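PDB 3IHV: SusD homolog from Bacteroides thetaiotaomicron VPI-5482, which probably binds glycans at the outer membrane of the bacterium, as a SusD-family partner in sugar capture and uptake. Local coordinates for residues Arg320-Asp332 / Asn365-Val377. Sequence-based numbering, arbitrary orientation.
Sequences RRDLSIANYQYTD and NYTPAKWDIQKYV
Two tyrosines, Y328 and Y330, meet a single carboxylate oxygen, a clear example of how one buried acid can tie a strand to the start of a helix. Both hydroxyls donate to D372 OD2: Y328 OH reaches the anti lone pair at 2.6 Å, and Y330 OH takes the syn lone pair. D372 aims its carboxylate at strand 325-330 because its CG stands trans to the backbone N (chi1 -177°). D372 OD1 is met from above the carboxylate plane by K375 N at 2.8 Å, the N-cap bond of helix 373-376. On one face of the Y330 ring lies Q374 CG, almost over the centre, 3.7 Å from the centroid in a CH-pi contact. Strand 325-330 is the middle and 367-368 an outer strand of a small three-stranded antiparallel sheet within the SusD-family region, where A326 and T367 form a hydrogen-bonded pair; A326 N to T367 O measures 2.8 Å. N327 CB rests over the Y366 ring, 3.7 Å from its centroid, while N327 ND2 and Y366 OH both bond to the carboxylate of D353. Toward helix 320-324, K370 passes its CE alongside S324 OG at 3.4 Å and carries NZ to a salt bridge with E466.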
loop_
_atom_site.group_PDB
_atom_site.type_symbol
_atom_site.label_atom_id
_atom_site.label_comp_id
_atom_site.label_asym_id
_atom_site.label_seq_id
_atom_site.Cartn_x
_atom_site.Cartn_y
_atom_site.Cartn_z
ATOM N N ARG A 320 9.434 2.513 -16.759
ATOM C CA ARG A 320 8.984 2.699 -15.400
ATOM C C ARG A 320 10.116 3.109 -14.501
ATOM O O ARG A 320 9.868 3.707 -13.478
ATOM C CB ARG A 320 8.395 1.435 -14.850
ATOM C CG ARG A 320 7.128 0.996 -15.560
ATOM C CD ARG A 320 6.697 -0.386 -15.133
ATOM N NE ARG A 320 7.671 -1.395 -15.569
ATOM C CZ ARG A 320 7.499 -2.717 -15.446
ATOM N NH1 ARG A 320 6.399 -3.217 -14.921
ATOM N NH2 ARG A 320 8.418 -3.551 -15.861
ATOM N N ARG A 321 11.341 2.743 -14.861
ATOM C CA ARG A 321 12.507 3.003 -14.001
ATOM C C ARG A 321 12.667 4.498 -13.690
ATOM O O ARG A 321 12.651 4.879 -12.538
ATOM C CB ARG A 321 13.764 2.414 -14.606
ATOM C CG ARG A 321 15.062 2.613 -13.740
ATOM C CD ARG A 321 16.334 1.993 -14.385
ATOM N NE ARG A 321 16.453 2.568 -15.713
ATOM C CZ ARG A 321 16.099 1.987 -16.856
ATOM N NH1 ARG A 321 15.642 0.721 -16.907
ATOM N NH2 ARG A 321 16.189 2.686 -17.964
ATOM N N ASP A 322 12.774 5.314 -14.714
ATOM C CA ASP A 322 12.885 6.764 -14.525
ATOM C C ASP A 322 11.616 7.428 -13.975
ATOM O O ASP A 322 11.697 8.523 -13.406
ATOM C CB ASP A 322 13.305 7.443 -15.825
ATOM C CG ASP A 322 14.679 7.020 -16.262
ATOM O OD1 ASP A 322 15.543 6.776 -15.394
ATOM O OD2 ASP A 322 14.903 6.923 -17.473
ATOM N N LEU A 323 10.453 6.806 -14.184
ATOM C CA LEU A 323 9.210 7.313 -13.637
ATOM C C LEU A 323 9.046 6.962 -12.181
ATOM O O LEU A 323 8.275 7.636 -11.497
ATOM C CB LEU A 323 8.005 6.804 -14.419
ATOM C CG LEU A 323 7.878 7.407 -15.799
ATOM C CD1 LEU A 323 6.850 6.654 -16.673
ATOM C CD2 LEU A 323 7.465 8.901 -15.682
ATOM N N SER A 324 9.790 5.949 -11.714
ATOM C CA SER A 324 9.701 5.457 -10.352
ATOM C C SER A 324 10.753 5.953 -9.366
ATOM O O SER A 324 10.461 6.121 -8.163
ATOM C CB SER A 324 9.768 3.920 -10.385
ATOM O OG SER A 324 8.666 3.374 -11.104
ATOM N N ILE A 325 11.945 6.262 -9.888
ATOM C CA ILE A 325 13.120 6.605 -9.068
ATOM C C ILE A 325 13.706 7.942 -9.496
ATOM O O ILE A 325 13.940 8.158 -10.693
ATOM C CB ILE A 325 14.215 5.530 -9.184
ATOM C CG1 ILE A 325 13.690 4.152 -8.771
ATOM C CG2 ILE A 325 15.458 5.875 -8.350
ATOM C CD1 ILE A 325 14.679 2.970 -8.990
ATOM N N ALA A 326 13.904 8.829 -8.511
ATOM C CA ALA A 326 14.438 10.151 -8.718
ATOM C C ALA A 326 15.903 10.193 -8.327
ATOM O O ALA A 326 16.240 9.980 -7.172
ATOM C CB ALA A 326 13.683 11.210 -7.884
ATOM N N ASN A 327 16.758 10.484 -9.289
ATOM C CA ASN A 327 18.188 10.659 -9.026
ATOM C C ASN A 327 18.504 12.139 -8.846
ATOM O O ASN A 327 19.672 12.541 -8.911
ATOM C CB ASN A 327 19.016 10.057 -10.168
ATOM C CG ASN A 327 18.847 10.794 -11.492
ATOM O OD1 ASN A 327 17.990 11.677 -11.648
ATOM N ND2 ASN A 327 19.696 10.450 -12.465
ATOM N N TYR A 328 17.470 12.918 -8.528
ATOM C CA TYR A 328 17.558 14.372 -8.483
ATOM C C TYR A 328 16.777 14.891 -7.315
ATOM O O TYR A 328 15.967 14.175 -6.747
ATOM C CB TYR A 328 16.910 14.948 -9.763
ATOM C CG TYR A 328 15.459 14.537 -9.968
ATOM C CD1 TYR A 328 14.413 15.256 -9.376
ATOM C CD2 TYR A 328 15.127 13.411 -10.719
ATOM C CE1 TYR A 328 13.092 14.896 -9.549
ATOM C CE2 TYR A 328 13.802 13.025 -10.885
ATOM C CZ TYR A 328 12.778 13.788 -10.311
ATOM O OH TYR A 328 11.451 13.410 -10.448
ATOM N N GLN A 329 16.989 16.168 -7.015
ATOM C CA GLN A 329 16.244 16.881 -5.988
ATOM C C GLN A 329 15.997 18.283 -6.559
ATOM O O GLN A 329 16.572 18.666 -7.565
ATOM C CB GLN A 329 17.091 17.016 -4.706
ATOM C CG GLN A 329 18.415 17.769 -4.846
ATOM C CD GLN A 329 19.067 17.923 -3.475
ATOM O OE1 GLN A 329 18.359 18.135 -2.483
ATOM N NE2 GLN A 329 20.379 17.742 -3.399
ATOM N N TYR A 330 15.168 19.060 -5.882
ATOM C CA TYR A 330 14.887 20.414 -6.293
ATOM C C TYR A 330 15.484 21.353 -5.240
ATOM O O TYR A 330 15.124 21.262 -4.054
ATOM C CB TYR A 330 13.394 20.640 -6.366
ATOM C CG TYR A 330 12.725 19.822 -7.423
ATOM C CD1 TYR A 330 12.917 20.102 -8.769
ATOM C CD2 TYR A 330 11.908 18.759 -7.087
ATOM C CE1 TYR A 330 12.294 19.314 -9.770
ATOM C CE2 TYR A 330 11.279 18.002 -8.061
ATOM C CZ TYR A 330 11.482 18.268 -9.398
ATOM O OH TYR A 330 10.840 17.494 -10.364
ATOM N N THR A 331 16.366 22.237 -5.688
ATOM C CA THR A 331 16.982 23.258 -4.852
ATOM C C THR A 331 16.115 24.528 -5.042
ATOM O O THR A 331 15.122 24.514 -5.781
ATOM C CB THR A 331 18.450 23.543 -5.316
ATOM O OG1 THR A 331 18.430 24.226 -6.567
ATOM C CG2 THR A 331 19.220 22.249 -5.462
ATOM N N ASP A 332 16.468 25.622 -4.390
ATOM C CA ASP A 332 15.689 26.842 -4.576
ATOM C C ASP A 332 15.607 27.260 -6.066
ATOM O O ASP A 332 14.601 27.796 -6.489
ATOM C CB ASP A 332 16.253 28.003 -3.758
ATOM C CG ASP A 332 16.036 27.836 -2.257
ATOM O OD1 ASP A 332 15.566 26.779 -1.819
ATOM O OD2 ASP A 332 16.344 28.795 -1.511
ATOM N N ASN A 365 20.935 8.666 -1.606
ATOM C CA ASN A 365 19.888 9.629 -1.329
ATOM C C ASN A 365 18.781 9.676 -2.387
ATOM O O ASN A 365 17.838 10.443 -2.207
ATOM C CB ASN A 365 20.475 11.014 -1.091
ATOM C CG ASN A 365 21.155 11.131 0.250
ATOM O OD1 ASN A 365 20.693 10.555 1.231
ATOM N ND2 ASN A 365 22.207 11.940 0.318
ATOM N N TYR A 366 18.881 8.891 -3.465
ATOM C CA TYR A 366 17.804 8.791 -4.456
ATOM C C TYR A 366 16.505 8.487 -3.715
ATOM O O TYR A 366 16.508 7.801 -2.673
ATOM C CB TYR A 366 18.002 7.621 -5.432
ATOM C CG TYR A 366 19.055 7.706 -6.520
ATOM C CD1 TYR A 366 20.054 8.685 -6.533
ATOM C CD2 TYR A 366 19.087 6.719 -7.509
ATOM C CE1 TYR A 366 21.012 8.706 -7.534
ATOM C CE2 TYR A 366 20.016 6.718 -8.479
ATOM C CZ TYR A 366 21.002 7.700 -8.486
ATOM O OH TYR A 366 21.938 7.712 -9.476
ATOM N N THR A 367 15.394 8.967 -4.276
ATOM C CA THR A 367 14.071 8.812 -3.679
ATOM C C THR A 367 13.105 8.227 -4.711
ATOM O O THR A 367 13.446 8.077 -5.889
ATOM C CB THR A 367 13.500 10.183 -3.243
ATOM O OG1 THR A 367 13.338 11.036 -4.413
ATOM C CG2 THR A 367 14.434 10.863 -2.241
ATOM N N PRO A 368 11.894 7.893 -4.271
ATOM C CA PRO A 368 10.901 7.603 -5.304
ATOM C C PRO A 368 10.632 8.890 -6.100
ATOM O O PRO A 368 10.853 10.002 -5.590
ATOM C CB PRO A 368 9.648 7.221 -4.479
ATOM C CG PRO A 368 10.150 6.945 -3.068
ATOM C CD PRO A 368 11.373 7.722 -2.907
ATOM N N ALA A 369 10.167 8.748 -7.345
ATOM C CA ALA A 369 9.775 9.883 -8.182
ATOM C C ALA A 369 8.278 9.856 -8.486
ATOM O O ALA A 369 7.753 10.756 -9.121
ATOM C CB ALA A 369 10.556 9.889 -9.482
ATOM N N LYS A 370 7.577 8.819 -8.027
ATOM C CA LYS A 370 6.140 8.667 -8.290
ATOM C C LYS A 370 5.298 9.809 -7.733
ATOM O O LYS A 370 4.246 10.123 -8.283
ATOM C CB LYS A 370 5.655 7.355 -7.709
ATOM C CG LYS A 370 6.226 6.172 -8.455
ATOM C CD LYS A 370 5.774 4.832 -7.907
ATOM C CE LYS A 370 6.134 3.708 -8.892
ATOM N NZ LYS A 370 5.784 2.287 -8.484
ATOM N N TRP A 371 5.744 10.372 -6.613
ATOM C CA TRP A 371 5.014 11.447 -5.942
ATOM C C TRP A 371 5.799 12.767 -5.947
ATOM O O TRP A 371 5.804 13.517 -4.974
ATOM C CB TRP A 371 4.510 10.999 -4.550
ATOM C CG TRP A 371 3.771 9.695 -4.670
ATOM C CD1 TRP A 371 2.474 9.527 -5.071
ATOM C CD2 TRP A 371 4.317 8.367 -4.511
ATOM N NE1 TRP A 371 2.176 8.179 -5.166
ATOM C CE2 TRP A 371 3.271 7.454 -4.786
ATOM C CE3 TRP A 371 5.548 7.869 -4.068
ATOM C CZ2 TRP A 371 3.442 6.067 -4.714
ATOM C CZ3 TRP A 371 5.728 6.482 -3.997
ATOM C CH2 TRP A 371 4.660 5.600 -4.298
ATOM N N ASP A 372 6.411 13.052 -7.101
ATOM C CA ASP A 372 7.097 14.294 -7.336
ATOM C C ASP A 372 6.080 15.451 -7.530
ATOM O O ASP A 372 5.535 15.682 -8.630
ATOM C CB ASP A 372 7.993 14.145 -8.547
ATOM C CG ASP A 372 8.806 15.374 -8.811
ATOM O OD1 ASP A 372 8.401 16.487 -8.355
ATOM O OD2 ASP A 372 9.806 15.230 -9.515
ATOM N N ILE A 373 5.818 16.150 -6.436
ATOM C CA ILE A 373 4.859 17.255 -6.436
ATOM C C ILE A 373 5.246 18.381 -7.441
ATOM O O ILE A 373 4.392 18.861 -8.176
ATOM C CB ILE A 373 4.648 17.805 -5.001
ATOM C CG1 ILE A 373 3.930 16.765 -4.145
ATOM C CG2 ILE A 373 3.880 19.117 -5.033
ATOM C CD1 ILE A 373 3.760 17.156 -2.663
ATOM N N GLN A 374 6.516 18.789 -7.447
ATOM C CA GLN A 374 6.973 19.844 -8.327
ATOM C C GLN A 374 6.721 19.460 -9.785
ATOM O O GLN A 374 6.294 20.278 -10.579
ATOM C CB GLN A 374 8.451 20.084 -8.097
ATOM C CG GLN A 374 9.107 21.066 -9.027
ATOM C CD GLN A 374 8.679 22.503 -8.802
ATOM O OE1 GLN A 374 8.347 22.927 -7.676
ATOM N NE2 GLN A 374 8.761 23.280 -9.857
ATOM N N LYS A 375 6.989 18.201 -10.114
ATOM C CA LYS A 375 6.749 17.690 -11.446
ATOM C C LYS A 375 5.260 17.573 -11.822
ATOM O O LYS A 375 4.872 17.957 -12.923
ATOM C CB LYS A 375 7.358 16.284 -11.594
ATOM C CG LYS A 375 7.216 15.718 -13.016
ATOM C CD LYS A 375 7.785 14.312 -13.152
ATOM C CE LYS A 375 7.780 13.871 -14.615
ATOM N NZ LYS A 375 8.087 12.415 -14.706
ATOM N N TYR A 376 4.442 17.026 -10.932
ATOM C CA TYR A 376 3.063 16.690 -11.283
ATOM C C TYR A 376 1.918 17.640 -10.921
ATOM O O TYR A 376 0.939 17.687 -11.648
ATOM C CB TYR A 376 2.737 15.297 -10.753
ATOM C CG TYR A 376 3.517 14.181 -11.422
ATOM C CD1 TYR A 376 3.433 13.979 -12.797
ATOM C CD2 TYR A 376 4.256 13.292 -10.695
ATOM C CE1 TYR A 376 4.112 12.955 -13.407
ATOM C CE2 TYR A 376 4.941 12.263 -11.295
ATOM C CZ TYR A 376 4.866 12.089 -12.651
ATOM O OH TYR A 376 5.557 11.073 -13.267
ATOM N N VAL A 377 2.014 18.358 -9.807
ATOM C CA VAL A 377 0.869 19.126 -9.336
ATOM C C VAL A 377 0.663 20.377 -10.159
ATOM O O VAL A 377 1.549 21.212 -10.241
ATOM C CB VAL A 377 0.965 19.384 -7.833
ATOM C CG1 VAL A 377 -0.213 20.230 -7.358
ATOM C CG2 VAL A 377 0.940 18.072 -7.133
HETATM O O HOH W 1 7.604 10.113 -11.850
HETATM O O HOH W 2 7.734 0.926 -10.122
HETATM O O HOH W 3 14.980 13.327 -4.228
HETATM O O HOH W 4 11.235 12.954 -13.503
#